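Local structure of bacilliredoxin BrxA (Bacillus subtilis, 3FHK) at residues Thr24-Glu29 against Ala66-Val71; Thr32-Val37 against Asp89-Ala94; Gly46-Val51 against Pro78-Thr83; Val50-Val55 against Val84-Asp89. The protein reduces mixed disulfides between bacillithiol and protein thiols, acting as a dithiol bacilliredoxin of the thioredoxin superfamily with a CXC redox motif. The protein carries 2 engineered substitutions. All coordinates share one frame; numbering follows the deposited sequence.

Interaction 1: Thr24-Glu29 against Ala66-Val71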
loop_
_atom_site.group_PDB
_atom_site.type_symbol
_atom_site.label_atom_id
_atom_site.label_comp_id
_atom_site.label_asym_id
_atom_site.label_seq_id
_atom_site.Cartn_x
_atom_site.Cartn_y
_atom_site.Cartn_z
ATOM N N THR A 24 22.174 14.480 12.426
ATOM C CA THR A 24 23.511 14.320 11.853
ATOM C C THR A 24 24.016 15.629 11.276
ATOM O O THR A 24 25.211 15.928 11.346
ATOM C CB THR A 24 23.585 13.183 10.798
ATOM O OG1 THR A 24 22.642 13.416 9.747
ATOM C CG2 THR A 24 23.262 11.833 11.453
ATOM N N GLY A 25 23.096 16.417 10.729
ATOM C CA GLY A 25 23.435 17.736 10.243
ATOM C C GLY A 25 23.783 18.665 11.385
ATOM O O GLY A 25 24.233 19.779 11.169
ATOM N N ALA A 26 23.554 18.209 12.610
ATOM C CA ALA A 26 23.911 18.995 13.782
ATOM C C ALA A 26 25.158 18.427 14.473
ATOM O O ALA A 26 25.438 18.736 15.629
ATOM C CB ALA A 26 22.747 19.060 14.747
ATOM N N GLY A 27 25.913 17.600 13.760
ATOM C CA GLY A 27 27.146 17.073 14.305
ATOM C C GLY A 27 27.003 15.782 15.110
ATOM O O GLY A 27 27.999 15.267 15.588
ATOM N N PHE A 28 25.783 15.258 15.268
ATOM C CA PHE A 28 25.616 13.930 15.886
ATOM C C PHE A 28 26.001 12.840 14.898
ATOM O O PHE A 28 25.434 12.741 13.804
ATOM C CB PHE A 28 24.189 13.680 16.405
ATOM C CG PHE A 28 23.817 14.535 17.575
ATOM C CD1 PHE A 28 23.725 15.919 17.439
ATOM C CD2 PHE A 28 23.563 13.967 18.814
ATOM C CE1 PHE A 28 23.390 16.726 18.520
ATOM C CE2 PHE A 28 23.217 14.761 19.903
ATOM C CZ PHE A 28 23.134 16.145 19.757
ATOM N N GLU A 29 26.985 12.039 15.288
ATOM C CA GLU A 29 27.428 10.920 14.474
ATOM C C GLU A 29 26.473 9.738 14.561
ATOM O O GLU A 29 26.116 9.277 15.652
ATOM C CB GLU A 29 28.829 10.471 14.879
ATOM C CG GLU A 29 29.287 9.232 14.138
ATOM C CD GLU A 29 30.761 8.966 14.321
ATOM O OE1 GLU A 29 31.519 9.947 14.476
ATOM O OE2 GLU A 29 31.162 7.782 14.308
ATOM N N ALA A 66 15.440 19.350 21.404
ATOM C CA ALA A 66 16.035 19.636 22.715
ATOM C C ALA A 66 17.508 19.271 22.744
ATOM O O ALA A 66 18.327 20.017 23.269
ATOM C CB ALA A 66 15.293 18.906 23.816
ATOM N N ALA A 67 17.833 18.122 22.166
ATOM C CA ALA A 67 19.195 17.616 22.162
ATOM C C ALA A 67 20.124 18.536 21.378
ATOM O O ALA A 67 21.223 18.852 21.831
ATOM C CB ALA A 67 19.231 16.217 21.573
ATOM N N THR A 68 19.694 18.944 20.191
ATOM C CA THR A 68 20.555 19.742 19.323
ATOM C C THR A 68 20.708 21.176 19.836
ATOM O O THR A 68 21.769 21.781 19.691
ATOM C CB THR A 68 20.071 19.727 17.845
ATOM O OG1 THR A 68 18.785 20.349 17.741
ATOM C CG2 THR A 68 19.985 18.289 17.337
ATOM N N GLN A 69 19.651 21.701 20.449
ATOM C CA GLN A 69 19.678 23.052 20.990
ATOM C C GLN A 69 20.471 23.130 22.292
ATOM O O GLN A 69 21.229 24.082 22.503
ATOM C CB GLN A 69 18.256 23.600 21.167
ATOM C CG GLN A 69 17.574 23.949 19.838
ATOM C CD GLN A 69 16.063 24.113 19.951
ATOM O OE1 GLN A 69 15.319 23.715 19.054
ATOM N NE2 GLN A 69 15.606 24.701 21.051
ATOM N N ALA A 70 20.308 22.136 23.161
ATOM C CA ALA A 70 21.046 22.126 24.418
ATOM C C ALA A 70 22.540 22.121 24.129
ATOM O O ALA A 70 23.323 22.832 24.767
ATOM C CB ALA A 70 20.654 20.903 25.274
ATOM N N VAL A 71 22.922 21.336 23.129
ATOM C CA VAL A 71 24.320 21.174 22.758
ATOM C C VAL A 71 24.941 22.416 22.122
ATOM O O VAL A 71 26.147 22.668 22.260
ATOM C CB VAL A 71 24.483 19.956 21.834
ATOM C CG1 VAL A 71 25.596 20.163 20.848
ATOM C CG2 VAL A 71 24.725 18.691 22.680
#

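Interaction 2: Thr32-Val37 against Asp89-Ala94. With SO4 (sulfate ion), chain E.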
loop_
_atom_site.group_PDB
_atom_site.type_symbol
_atom_site.label_atom_id
_atom_site.label_comp_id
_atom_site.label_asym_id
_atom_site.label_seq_id
_atom_site.Cartn_x
_atom_site.Cartn_y
_atom_site.Cartn_z
ATOM N N THR A 32 25.087 3.103 12.918
ATOM C CA THR A 32 23.998 2.415 12.238
ATOM C C THR A 32 24.189 0.898 12.284
ATOM O O THR A 32 23.407 0.131 11.722
ATOM C CB THR A 32 23.925 2.891 10.776
ATOM O OG1 THR A 32 25.040 2.359 10.047
ATOM C CG2 THR A 32 23.978 4.426 10.716
ATOM N N THR A 33 25.228 0.487 12.993
ATOM C CA THR A 33 25.694 -0.887 12.982
ATOM C C THR A 33 26.208 -1.282 14.364
ATOM O O THR A 33 26.821 -0.475 15.068
ATOM C CB THR A 33 26.815 -1.042 11.940
ATOM O OG1 THR A 33 26.243 -1.429 10.682
ATOM C CG2 THR A 33 27.819 -2.070 12.373
ATOM N N ALA A 34 25.942 -2.521 14.761
ATOM C CA ALA A 34 26.390 -3.003 16.057
ATOM C C ALA A 34 27.904 -2.858 16.189
ATOM O O ALA A 34 28.417 -2.548 17.265
ATOM C CB ALA A 34 25.957 -4.429 16.269
ATOM N N GLU A 35 28.610 -3.059 15.081
ATOM C CA GLU A 35 30.062 -2.920 15.054
ATOM C C GLU A 35 30.489 -1.468 15.257
ATOM O O GLU A 35 31.424 -1.183 16.005
ATOM C CB GLU A 35 30.625 -3.448 13.734
ATOM C CG GLU A 35 32.144 -3.418 13.659
ATOM N N GLU A 36 29.798 -0.554 14.584
ATOM C CA GLU A 36 30.047 0.874 14.750
ATOM C C GLU A 36 29.811 1.336 16.188
ATOM O O GLU A 36 30.530 2.194 16.701
ATOM C CB GLU A 36 29.152 1.674 13.812
ATOM C CG GLU A 36 29.324 1.318 12.362
ATOM C CD GLU A 36 28.548 2.235 11.452
ATOM O OE1 GLU A 36 27.645 2.942 11.942
ATOM O OE2 GLU A 36 28.843 2.248 10.241
ATOM N N VAL A 37 28.794 0.774 16.831
ATOM C CA VAL A 37 28.512 1.110 18.219
ATOM C C VAL A 37 29.645 0.636 19.126
ATOM O O VAL A 37 30.126 1.383 19.974
ATOM C CB VAL A 37 27.163 0.525 18.685
ATOM C CG1 VAL A 37 26.965 0.761 20.181
ATOM C CG2 VAL A 37 26.019 1.133 17.892
ATOM N N ASP A 89 17.513 1.180 12.866
ATOM C CA ASP A 89 18.774 0.455 12.990
ATOM C C ASP A 89 18.719 -0.380 14.261
ATOM O O ASP A 89 19.234 0.028 15.294
ATOM C CB ASP A 89 19.961 1.420 13.054
ATOM C CG ASP A 89 20.068 2.289 11.829
ATOM O OD1 ASP A 89 19.500 1.916 10.777
ATOM O OD2 ASP A 89 20.717 3.349 11.916
ATOM N N LYS A 90 18.087 -1.548 14.183
ATOM C CA LYS A 90 17.794 -2.340 15.376
ATOM C C LYS A 90 19.034 -2.886 16.088
ATOM O O LYS A 90 19.110 -2.872 17.315
ATOM C CB LYS A 90 16.842 -3.481 15.026
ATOM C CG LYS A 90 15.483 -3.023 14.551
ATOM C CD LYS A 90 14.523 -4.192 14.394
ATOM C CE LYS A 90 13.210 -3.751 13.757
ATOM N NZ LYS A 90 12.162 -4.817 13.825
ATOM N N GLU A 91 20.001 -3.381 15.325
ATOM C CA GLU A 91 21.165 -4.008 15.934
ATOM C C GLU A 91 22.037 -2.949 16.577
ATOM O O GLU A 91 22.614 -3.162 17.649
ATOM C CB GLU A 91 21.964 -4.827 14.917
ATOM C CG GLU A 91 21.192 -6.010 14.341
ATOM C CD GLU A 91 22.095 -7.069 13.723
ATOM O OE1 GLU A 91 23.321 -6.835 13.637
ATOM O OE2 GLU A 91 21.577 -8.140 13.332
ATOM N N ALA A 92 22.129 -1.802 15.917
ATOM C CA ALA A 92 22.852 -0.680 16.479
ATOM C C ALA A 92 22.263 -0.287 17.835
ATOM O O ALA A 92 22.986 -0.235 18.825
ATOM C CB ALA A 92 22.829 0.505 15.522
ATOM N N THR A 93 20.954 -0.033 17.902
ATOM C CA THR A 93 20.393 0.417 19.182
ATOM C C THR A 93 20.400 -0.664 20.276
ATOM O O THR A 93 20.625 -0.342 21.445
ATOM C CB THR A 93 19.009 1.159 19.064
ATOM O OG1 THR A 93 17.964 0.423 19.713
ATOM C CG2 THR A 93 18.656 1.436 17.626
ATOM N N ALA A 94 20.177 -1.926 19.900
ATOM C CA ALA A 94 20.274 -3.045 20.850
ATOM C C ALA A 94 21.671 -3.137 21.468
ATOM O O ALA A 94 21.821 -3.394 22.657
ATOM C CB ALA A 94 19.900 -4.380 20.179
HETATM S S SO4 E . 19.188 -3.866 11.506
HETATM O O1 SO4 E . 18.519 -5.161 11.442
HETATM O O2 SO4 E . 18.177 -2.823 11.666
HETATM O O3 SO4 E . 20.099 -3.841 12.644
HETATM O O4 SO4 E . 19.948 -3.659 10.276
HETATM O O HOH W 1 21.501 -1.454 13.109
HETATM O O HOH W 2 24.730 -4.657 13.284
#

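Interaction 3: Gly46-Val51 against Pro78-Thr83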
loop_
_atom_site.group_PDB
_atom_site.type_symbol
_atom_site.label_atom_id
_atom_site.label_comp_id
_atom_site.label_asym_id
_atom_site.label_seq_id
_atom_site.Cartn_x
_atom_site.Cartn_y
_atom_site.Cartn_z
ATOM N N GLY A 46 36.081 11.111 27.448
ATOM C CA GLY A 46 35.405 12.301 27.917
ATOM C C GLY A 46 33.907 12.089 27.914
ATOM O O GLY A 46 33.436 10.962 28.081
ATOM N N THR A 47 33.150 13.164 27.712
ATOM C CA THR A 47 31.700 13.056 27.785
ATOM C C THR A 47 31.042 12.864 26.430
ATOM O O THR A 47 31.514 13.366 25.405
ATOM C CB THR A 47 31.057 14.237 28.532
ATOM O OG1 THR A 47 31.395 15.476 27.885
ATOM C CG2 THR A 47 31.543 14.251 29.987
ATOM N N THR A 48 29.942 12.119 26.447
ATOM C CA THR A 48 29.172 11.854 25.252
ATOM C C THR A 48 27.682 11.993 25.511
ATOM O O THR A 48 27.174 11.504 26.516
ATOM C CB THR A 48 29.444 10.450 24.705
ATOM O OG1 THR A 48 30.779 10.391 24.186
ATOM C CG2 THR A 48 28.449 10.116 23.583
ATOM N N LEU A 49 26.999 12.689 24.607
ATOM C CA LEU A 49 25.545 12.663 24.560
ATOM C C LEU A 49 25.119 11.658 23.507
ATOM O O LEU A 49 25.453 11.789 22.332
ATOM C CB LEU A 49 24.955 14.038 24.237
ATOM C CG LEU A 49 23.426 14.020 24.156
ATOM C CD1 LEU A 49 22.860 13.637 25.503
ATOM C CD2 LEU A 49 22.845 15.369 23.681
ATOM N N VAL A 50 24.403 10.638 23.948
ATOM C CA VAL A 50 23.852 9.645 23.056
ATOM C C VAL A 50 22.371 9.952 22.946
ATOM O O VAL A 50 21.676 10.142 23.955
ATOM C CB VAL A 50 24.054 8.211 23.618
ATOM C CG1 VAL A 50 23.351 7.175 22.741
ATOM C CG2 VAL A 50 25.562 7.885 23.760
ATOM N N VAL A 51 21.885 10.033 21.719
ATOM C CA VAL A 51 20.456 10.182 21.504
ATOM C C VAL A 51 19.923 8.922 20.855
ATOM O O VAL A 51 20.391 8.500 19.795
ATOM C CB VAL A 51 20.120 11.393 20.622
ATOM C CG1 VAL A 51 18.614 11.441 20.340
ATOM C CG2 VAL A 51 20.593 12.675 21.293
ATOM N N PRO A 78 29.013 18.385 25.900
ATOM C CA PRO A 78 29.719 17.106 25.765
ATOM C C PRO A 78 30.799 17.163 24.699
ATOM O O PRO A 78 30.677 17.918 23.743
ATOM C CB PRO A 78 28.619 16.126 25.331
ATOM C CG PRO A 78 27.331 16.791 25.710
ATOM C CD PRO A 78 27.576 18.262 25.588
ATOM N N ASP A 79 31.850 16.374 24.877
ATOM C CA ASP A 79 32.901 16.259 23.881
ATOM C C ASP A 79 32.416 15.527 22.626
ATOM O O ASP A 79 32.862 15.823 21.524
ATOM C CB ASP A 79 34.099 15.531 24.490
ATOM C CG ASP A 79 34.580 16.184 25.774
ATOM O OD1 ASP A 79 34.908 17.394 25.746
ATOM O OD2 ASP A 79 34.621 15.491 26.812
ATOM N N ASN A 80 31.524 14.552 22.795
ATOM C CA ASN A 80 31.001 13.788 21.661
ATOM C C ASN A 80 29.478 13.758 21.638
ATOM O O ASN A 80 28.820 13.872 22.679
ATOM C CB ASN A 80 31.521 12.348 21.679
ATOM C CG ASN A 80 32.990 12.264 22.040
ATOM O OD1 ASN A 80 33.837 12.792 21.328
ATOM N ND2 ASN A 80 33.299 11.591 23.149
ATOM N N THR A 81 28.934 13.585 20.440
ATOM C CA THR A 81 27.499 13.460 20.234
ATOM C C THR A 81 27.264 12.379 19.196
ATOM O O THR A 81 27.872 12.379 18.123
ATOM C CB THR A 81 26.901 14.755 19.673
ATOM O OG1 THR A 81 27.668 15.157 18.540
ATOM C CG2 THR A 81 26.922 15.866 20.715
ATOM N N VAL A 82 26.391 11.440 19.514
ATOM C CA VAL A 82 26.158 10.330 18.606
ATOM C C VAL A 82 24.723 9.870 18.755
ATOM O O VAL A 82 24.035 10.201 19.723
ATOM C CB VAL A 82 27.114 9.147 18.875
ATOM C CG1 VAL A 82 28.554 9.629 18.951
ATOM C CG2 VAL A 82 26.724 8.425 20.142
ATOM N N THR A 83 24.253 9.122 17.780
ATOM C CA THR A 83 22.883 8.687 17.837
ATOM C C THR A 83 22.725 7.310 17.238
ATOM O O THR A 83 23.482 6.903 16.353
ATOM C CB THR A 83 21.931 9.700 17.141
ATOM O OG1 THR A 83 20.609 9.162 17.113
ATOM C CG2 THR A 83 22.398 10.010 15.719
HETATM O O HOH W 3 33.095 17.227 29.185
#

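Interaction 4: Val50-Val55 against Val84-Asp89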
loop_
_atom_site.group_PDB
_atom_site.type_symbol
_atom_site.label_atom_id
_atom_site.label_comp_id
_atom_site.label_asym_id
_atom_site.label_seq_id
_atom_site.Cartn_x
_atom_site.Cartn_y
_atom_site.Cartn_z
ATOM N N VAL A 50 24.403 10.638 23.948
ATOM C CA VAL A 50 23.852 9.645 23.056
ATOM C C VAL A 50 22.371 9.952 22.946
ATOM O O VAL A 50 21.676 10.142 23.955
ATOM C CB VAL A 50 24.054 8.211 23.618
ATOM C CG1 VAL A 50 23.351 7.175 22.741
ATOM C CG2 VAL A 50 25.562 7.885 23.760
ATOM N N VAL A 51 21.885 10.033 21.719
ATOM C CA VAL A 51 20.456 10.182 21.504
ATOM C C VAL A 51 19.923 8.922 20.855
ATOM O O VAL A 51 20.391 8.500 19.795
ATOM C CB VAL A 51 20.120 11.393 20.622
ATOM C CG1 VAL A 51 18.614 11.441 20.340
ATOM C CG2 VAL A 51 20.593 12.675 21.293
ATOM N N VAL A 52 18.967 8.299 21.521
ATOM C CA VAL A 52 18.259 7.191 20.917
ATOM C C VAL A 52 17.067 7.747 20.167
ATOM O O VAL A 52 16.057 8.141 20.767
ATOM C CB VAL A 52 17.814 6.173 21.954
ATOM C CG1 VAL A 52 16.969 5.100 21.284
ATOM C CG2 VAL A 52 19.035 5.569 22.611
ATOM N N ASN A 53 17.213 7.790 18.849
ATOM C CA ASN A 53 16.260 8.448 17.979
ATOM C C ASN A 53 15.058 7.543 17.728
ATOM O O ASN A 53 15.088 6.364 18.082
ATOM C CB ASN A 53 16.952 8.841 16.671
ATOM C CG ASN A 53 16.255 9.987 15.958
ATOM O OD1 ASN A 53 15.259 10.528 16.445
ATOM N ND2 ASN A 53 16.770 10.353 14.790
ATOM N N SER A 54 14.004 8.102 17.135
ATOM C CA SER A 54 12.749 7.381 16.927
ATOM C C SER A 54 11.863 8.136 15.934
ATOM O O SER A 54 12.023 9.335 15.747
ATOM C CB SER A 54 12.010 7.213 18.262
ATOM O OG SER A 54 10.633 6.904 18.067
ATOM N N VAL A 55 10.918 7.434 15.313
ATOM C CA VAL A 55 10.013 8.043 14.333
ATOM C C VAL A 55 8.833 8.802 14.960
ATOM O O VAL A 55 8.186 9.626 14.312
ATOM C CB VAL A 55 9.458 6.966 13.371
ATOM C CG1 VAL A 55 8.482 7.573 12.388
ATOM C CG2 VAL A 55 10.590 6.300 12.625
ATOM N N VAL A 84 21.750 6.590 17.770
ATOM C CA VAL A 84 21.297 5.351 17.187
ATOM C C VAL A 84 19.810 5.531 16.965
ATOM O O VAL A 84 19.142 6.213 17.744
ATOM C CB VAL A 84 21.553 4.160 18.122
ATOM C CG1 VAL A 84 23.037 3.778 18.110
ATOM C CG2 VAL A 84 21.092 4.502 19.533
ATOM N N PHE A 85 19.297 4.929 15.897
ATOM C CA PHE A 85 17.913 5.117 15.507
ATOM C C PHE A 85 17.075 3.893 15.830
ATOM O O PHE A 85 17.058 2.923 15.075
ATOM C CB PHE A 85 17.810 5.428 14.014
ATOM C CG PHE A 85 16.605 6.247 13.659
ATOM C CD1 PHE A 85 15.339 5.803 13.978
ATOM C CD2 PHE A 85 16.736 7.471 13.024
ATOM C CE1 PHE A 85 14.221 6.550 13.662
ATOM C CE2 PHE A 85 15.619 8.222 12.715
ATOM C CZ PHE A 85 14.359 7.758 13.039
ATOM N N ALA A 86 16.360 3.942 16.945
ATOM C CA ALA A 86 15.560 2.791 17.361
ATOM C C ALA A 86 14.505 2.438 16.313
ATOM O O ALA A 86 13.889 3.316 15.713
ATOM C CB ALA A 86 14.908 3.061 18.705
ATOM N N GLY A 87 14.295 1.148 16.087
ATOM C CA GLY A 87 13.244 0.722 15.180
ATOM C C GLY A 87 13.681 0.717 13.730
ATOM O O GLY A 87 13.104 0.004 12.910
ATOM N N GLN A 88 14.702 1.513 13.414
ATOM C CA GLN A 88 15.253 1.558 12.061
ATOM C C GLN A 88 16.594 0.833 11.973
ATOM O O GLN A 88 16.795 -0.016 11.109
ATOM C CB GLN A 88 15.387 3.003 11.572
ATOM C CG GLN A 88 14.071 3.755 11.515
ATOM C CD GLN A 88 13.056 3.107 10.580
ATOM O OE1 GLN A 88 13.289 2.974 9.371
ATOM N NE2 GLN A 88 11.912 2.716 11.139
ATOM N N ASP A 89 17.513 1.180 12.866
ATOM C CA ASP A 89 18.774 0.455 12.990
ATOM C C ASP A 89 18.719 -0.380 14.261
ATOM O O ASP A 89 19.234 0.028 15.294
ATOM C CB ASP A 89 19.961 1.420 13.054
ATOM C CG ASP A 89 20.068 2.289 11.829
ATOM O OD1 ASP A 89 19.500 1.916 10.777
ATOM O OD2 ASP A 89 20.717 3.349 11.916
HETATM O O HOH W 4 11.491 4.243 15.184
#

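Interaction 1: Thr24-Glu29 against Ala66-Val71
Phe28 and Ala26 meet one flank of helix 57-73 at Ala67, Thr68 and Val71. The contact is apolar, and no hydrogen bond joins the two segments. The far end of the Phe28 ring does most of the touching. Phe28 CZ lies 4.3 Å from Ala67 CB and 4.2 Å from Val71 CG2. Phe28 CE1 is 3.9 Å from Thr68 CG2, and the two side chains approach at a slant. Thr68 CG2 also receives Ala26 CB at 3.9 Å, which makes this methyl the shared partner of both loop residues. The torsion of Thr68 explains this: CG2 is anti to the carbonyl carbon, while OG1 (chi1 64°) turns back to Arg64 O in its own helix.

One polar atom borders the ring. Ala67 O lies at the edge of Phe28, near the ring plane, 3.9 Å from Phe28 CZ.

Backbone bonds at the end of helix 2-24 lead into Phe28. Thr24 to Gly27 form a type I turn, with Gly27 N bonded to Thr24 O at 3.0 Å. Phe28 N returns to Leu23 O. With Gly27 at positive phi (88°) as C-prime, this is a Schellman motif, and it ends helix 2-24.

Phe28 thus enters a layer between helix and sheet. Leu49 and Val51 of strand 47-53 and Thr81 and Thr83 of strand 80-85 also touch it, and Leu23 of helix 2-24 packs on both Phe28 and Thr68.

Interaction 2: Thr32-Val37 against Asp89-Ala94
Ala34 and Ala92 bring together the first turns of helices 34-43 and 90-97, with their CA atoms 4.3 Å apart. This is a close contact of two helix N-termini through small residues, on one side of the thioredoxin-like sheet. Thr33 and Asp89 hold the N-cap positions, but neither side chain makes a capping bond.

The packing centres on the methyl of Ala92. Ala92 CB lies 3.5 Å from Thr33 N, against the peptide that joins Thr32 to Thr33. Val37 CG2 comes to the same residue, 4.0 Å from Ala92 CB. Ala34 CB rests near Glu91 O.

The polar links across the contact run through water. One water takes the N-H of Ala92 and lies within donating distance of Thr32 O and sulfate O3. A second takes the N-H of Ala34 and donates to Glu91 OE1 at 2.6 Å. The sulfate, probably from the crystallisation liquor, accepts from Lys90 N and Glu91 N. An anion at these N-H groups is consistent with the positive end of the helix dipole.

Charged side chains flank the contact. Asp89 lies alongside Thr32, with Asp89 OD2 3.4 Å from Thr32 CB, and OD2 forms a salt bridge with Arg20. Glu36 OE1 receives Thr32 N at 2.7 Å, on its anti side and 31° out of the carboxylate plane. Thr32 OG1 reaches Glu36 OE1 from the same face, 3.3 Å away.

Interaction 3: Gly46-Val51 against Pro78-Thr83
Leu49 lies opposite Thr81 in a parallel ladder, the tight part of this contact, and bonds to Asn80 and Val82 on either side of it. Leu49 N binds Asn80 O at 2.9 Å and Leu49 O takes Val82 N at 3.0 Å. Val51 N binds Val82 O, while Asn80 N binds Thr47 O. The short strand segments run parallel, 21° apart in direction. Side chains of Thr48, Asn80, Val50 and Val82 share one face, where Val50 CG2 meets Val82 CG2 at 3.8 Å. Leu49, Thr81, Val51 and Thr83 occupy the other face, toward helix 57-73. There Thr83 OG1, anti to its backbone N (chi1 174°), donates to Val51 O at 2.8 Å, tilted 35° from the carbonyl plane.

The end near Gly46 is the solvent side, with Asp79 exposed and a water bonded to Thr47 OG1. Here side-chain atoms add to the main-chain bonds. Asp79 OD2 accepts from Thr47 N at 2.9 Å, on the anti side of the carboxylate. Thr47 OG1 accepts from Asp79 N. Asn80 ND2 donates to Thr48 OG1 at 3.0 Å and to Glu45 O. Pro78 CG packs 3.9 Å from Leu49 CB.

These are the parallel strands of the beta-alpha-beta unit around helix 57-73. Main-chain hydrogen bonds join them, with aliphatic side chains on both faces; at the Gly46 end polar side chains take up main-chain N-H groups, consistent with setting where pairing begins.

Interaction 4: Val50-Val55 against Val84-Asp89
Asn53 lies with CB and CG over one face of the Phe85 ring. Asn53 CB starts the contact, 4.1 Å from the centroid of the Phe85 ring and 18° off the normal, a CH-pi approach. Asn53 CG stands 3.7 Å above the Phe85 plane, offset toward the rim. Asn53 ND2 passes beyond the rim, 3.2 Å from Phe85 CE2, with amide and ring planes 41° apart. That nitrogen also bonds Met19 O of helix 2-24. OD1, the other branch of the amide, accepts from Arg64 NH1 of helix 57-73 and takes a weak bond from Ser54 N. Asn53 CG is anti to its backbone N (chi1 -157°), which puts CG above the ring.

The backbones run parallel beneath. Val84 N binds Val51 O, and Asn53 N binds Val84 O at 2.7 Å, nearly along the C=O axis. The last bond, Ala86 N to Asn53 O, is bent, with the donor above the carbonyl plane. Here the two parallel strands of the beta-alpha-beta unit end. In this thioredoxin-superfamily protein the first of them leads, through Ser54 and Val55, into the CXC motif. Ser54 OG bonds the backbone N of Cys56, an active-site nucleophile.

Past the strands, a water links the two segments. It takes Val55 N and donates to Ala86 O at 2.6 Å, and it lies in plane at the edge of the Phe85 ring. Val55 CG2 comes to the same ring's edge, 3.8 Å from Phe85 CE1. On the other side of the sheet, Val52 sends CG2 to Val84 CG2 and CG1 to Ala86 CB, both at 3.9 Å.

In the fold
From the N terminus, helix 2-24 ends at the turn of interaction 1, which closes a loop to helix 57-73. The chain passes through strand 29-30, beside strand 80-85, and begins helix 34-43. There interaction 2 closes the longest loop, to the start of helix 90-97. Interactions 3 and 4 nest inside it. Both pair strand 47-53 with strand 80-85 and share Val50 and Val51. Interactions 2 and 4 share Asp89. Interaction 1 crosses the other three along the chain. It lies on the opposite side of the chain's centre from interaction 2. Val51 CG2 touches Phe28 and Ala67, while Val84 meets Val37 and Thr93. Helices on both faces are thus tied to the central strands.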